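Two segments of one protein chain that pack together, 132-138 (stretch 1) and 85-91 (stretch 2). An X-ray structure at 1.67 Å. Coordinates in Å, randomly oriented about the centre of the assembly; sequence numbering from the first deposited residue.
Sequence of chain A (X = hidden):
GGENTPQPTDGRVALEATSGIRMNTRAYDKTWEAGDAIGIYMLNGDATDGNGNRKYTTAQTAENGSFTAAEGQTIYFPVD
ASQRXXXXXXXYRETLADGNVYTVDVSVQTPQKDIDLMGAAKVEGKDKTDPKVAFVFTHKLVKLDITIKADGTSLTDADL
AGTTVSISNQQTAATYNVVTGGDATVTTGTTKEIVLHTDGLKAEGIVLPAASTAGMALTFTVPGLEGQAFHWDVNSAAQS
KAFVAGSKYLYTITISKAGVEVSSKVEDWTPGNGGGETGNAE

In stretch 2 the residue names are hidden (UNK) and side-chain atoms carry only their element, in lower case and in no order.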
# COMPACT_ATOMS: atom_id res chain seq x y z
N LYS A 132 -15.29 21.16 0.81
CA LYS A 132 -15.30 19.68 0.71
C LYS A 132 -14.17 19.20 -0.18
O LYS A 132 -14.05 19.65 -1.33
CB LYS A 132 -16.65 19.17 0.19
CG LYS A 132 -17.86 19.59 1.02
CD LYS A 132 -19.17 19.14 0.36
CE LYS A 132 -19.94 20.22 -0.38
NZ LYS A 132 -20.83 19.63 -1.43
N VAL A 133 -13.33 18.31 0.34
CA VAL A 133 -12.22 17.74 -0.42
C VAL A 133 -12.37 16.23 -0.38
O VAL A 133 -12.36 15.64 0.71
CB VAL A 133 -10.82 18.19 0.09
CG1 VAL A 133 -9.69 17.47 -0.64
CG2 VAL A 133 -10.64 19.71 -0.00
N ALA A 134 -12.50 15.61 -1.56
CA ALA A 134 -12.59 14.16 -1.67
C ALA A 134 -11.23 13.64 -2.10
O ALA A 134 -10.80 13.91 -3.22
CB ALA A 134 -13.68 13.78 -2.67
N PHE A 135 -10.51 13.01 -1.17
CA PHE A 135 -9.19 12.46 -1.45
C PHE A 135 -9.31 11.10 -2.14
O PHE A 135 -10.02 10.22 -1.64
CB PHE A 135 -8.36 12.34 -0.16
CG PHE A 135 -7.97 13.68 0.44
CD1 PHE A 135 -6.95 14.45 -0.13
CD2 PHE A 135 -8.61 14.17 1.57
CE1 PHE A 135 -6.55 15.66 0.46
CE2 PHE A 135 -8.25 15.41 2.12
CZ PHE A 135 -7.19 16.13 1.58
N VAL A 136 -8.63 10.91 -3.25
CA VAL A 136 -8.63 9.63 -3.95
C VAL A 136 -7.24 9.05 -3.76
O VAL A 136 -6.27 9.58 -4.31
CB VAL A 136 -9.02 9.79 -5.44
CG1 VAL A 136 -8.91 8.46 -6.19
CG2 VAL A 136 -10.43 10.37 -5.57
N PHE A 137 -7.13 8.00 -2.97
CA PHE A 137 -5.84 7.40 -2.65
C PHE A 137 -5.45 6.32 -3.64
O PHE A 137 -6.30 5.53 -4.08
CB PHE A 137 -5.87 6.79 -1.24
CG PHE A 137 -5.80 7.81 -0.12
CD1 PHE A 137 -4.57 8.23 0.37
CD2 PHE A 137 -6.96 8.36 0.42
CE1 PHE A 137 -4.51 9.17 1.42
CE2 PHE A 137 -6.90 9.33 1.44
CZ PHE A 137 -5.67 9.72 1.93
N THR A 138 -4.15 6.25 -3.97
CA THR A 138 -3.59 5.17 -4.80
C THR A 138 -2.43 4.55 -4.05
O THR A 138 -1.72 5.24 -3.30
CB THR A 138 -3.13 5.65 -6.19
OG1 THR A 138 -2.16 6.66 -6.00
CG2 THR A 138 -4.28 6.20 -7.07
N UNK A 85 -4.43 24.25 -2.14
CA UNK A 85 -4.42 22.88 -2.65
C UNK A 85 -4.25 21.93 -1.49
O UNK A 85 -3.79 22.34 -0.43
c UNK A 85 -3.29 23.75 -4.74
c UNK A 85 -3.30 22.69 -3.67
o UNK A 85 -2.19 24.13 -5.18
o UNK A 85 -4.39 24.21 -5.14
N UNK A 86 -4.61 20.66 -1.69
CA UNK A 86 -4.57 19.68 -0.62
C UNK A 86 -3.94 18.42 -1.09
O UNK A 86 -4.25 17.97 -2.20
c UNK A 86 -7.22 21.60 -0.05
c UNK A 86 -6.02 19.38 -0.10
c UNK A 86 -7.71 22.73 0.63
c UNK A 86 -7.57 22.81 2.01
c UNK A 86 -6.61 20.56 0.64
c UNK A 86 -6.94 21.79 2.70
c UNK A 86 -6.47 20.67 2.02
N UNK A 87 -3.11 17.82 -0.24
CA UNK A 87 -2.51 16.52 -0.49
C UNK A 87 -2.63 15.71 0.80
O UNK A 87 -2.76 16.29 1.87
c UNK A 87 -1.04 16.57 -1.01
c UNK A 87 -0.94 17.26 -2.36
c UNK A 87 -0.10 17.23 0.02
N UNK A 88 -2.54 14.38 0.69
CA UNK A 88 -2.61 13.50 1.86
C UNK A 88 -1.88 12.22 1.60
O UNK A 88 -1.62 11.86 0.45
c UNK A 88 -4.07 13.20 2.24
N UNK A 89 -1.58 11.50 2.68
CA UNK A 89 -0.94 10.19 2.56
C UNK A 89 -1.44 9.29 3.68
O UNK A 89 -1.96 9.76 4.70
c UNK A 89 1.08 11.89 4.49
c UNK A 89 1.14 10.60 3.97
c UNK A 89 1.89 11.13 6.63
c UNK A 89 1.48 12.17 5.80
o UNK A 89 2.27 11.38 7.93
c UNK A 89 1.60 9.58 4.81
c UNK A 89 0.62 10.29 2.58
c UNK A 89 1.98 9.84 6.13
N UNK A 90 -1.25 8.00 3.49
CA UNK A 90 -1.60 6.96 4.45
C UNK A 90 -0.44 5.96 4.47
O UNK A 90 0.08 5.66 3.41
c UNK A 90 -2.93 2.59 5.08
c UNK A 90 -2.70 3.76 4.35
o UNK A 90 -3.82 1.52 7.04
c UNK A 90 -3.22 4.99 4.77
c UNK A 90 -4.09 3.87 6.75
c UNK A 90 -3.62 2.65 6.28
c UNK A 90 -2.93 6.26 4.00
c UNK A 90 -3.91 5.03 5.98
N UNK A 91 -0.07 5.36 5.62
CA UNK A 91 -0.59 5.62 6.97
C UNK A 91 0.13 6.77 7.63
O UNK A 91 1.36 6.92 7.49
c UNK A 91 0.95 4.29 5.62
c UNK A 91 -0.35 4.29 7.69
c UNK A 91 0.95 3.79 7.06

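Position 85 carries two side-chain carbons, the second bearing two oxygens. The CA-to-CB bond points away from stretch 1, and no atom comes within contact distance of it. The residue is Asp 85. One carboxylate oxygen is hydrogen-bonded elsewhere in the structure.

Position 86 has seven side-chain carbons: one carbon, then a six-membered ring with no oxygen. The CA-to-CB bond points toward stretch 1, although the end of the side chain leads away. Its CB lies 3.8 Å from CE1 of Phe 135. One face of the ring is covered by CG2 of Val 133. A bare six-carbon ring on one carbon is phenylalanine, so this is Phe 86. Its CD1 is 3.9 Å from Val 133 CG2, and the methyl makes a CH-pi contact with the ring, 4.3 Å from CG2 to the centroid.

Position 87 has three carbons, one carrying the other two. The CA-to-CB bond points away from stretch 1. Contact is made by the backbone instead, with C of this position 3.9 Å from CE1 of Phe 135. A side chain branched at CB with carbon alone is valine: Val 87.

Position 88 has a single side-chain carbon, pointing toward stretch 1. This CB lies 3.9 Å from Phe 135 CE1 and 3.8 Å from Phe 137 CZ. The residue is Ala 88. Its methyl sits over one face of the Phe 135 ring, 4.1 Å from CB to the centroid, in a second CH-pi contact.

Position 89 has one carbon, then a ring of six carbons bearing one oxygen. The CA-to-CB bond points away. Its backbone C meets the edge of the Phe 137 ring, 3.8 Å from CE1. The phenol identifies Tyr 89.

Position 90 has the same set of atoms, but its CA-to-CB bond points toward stretch 1. Its CB is 4.2 Å from CE1 of Phe 137, while the ring end leads away. This is Tyr 90.

Position 91 has three carbons closing a ring onto the backbone N. It is Pro 91, preceded by a cis peptide bond, and it does not touch stretch 1.

The contact is apolar packing, with no hydrogen bond across it. Val 133, Phe 135 and Phe 137 point their CA-to-CB bonds toward stretch 2; Ala 134 and Val 136, between them, make no contact with it. Phe 86, Ala 88 and Tyr 90 answer them. The small methyl of Ala 88 touches both phenylalanine rings of stretch 1. Together the two stretches bury 306 Å².

Stretch 2 85-91: DFVAYYP
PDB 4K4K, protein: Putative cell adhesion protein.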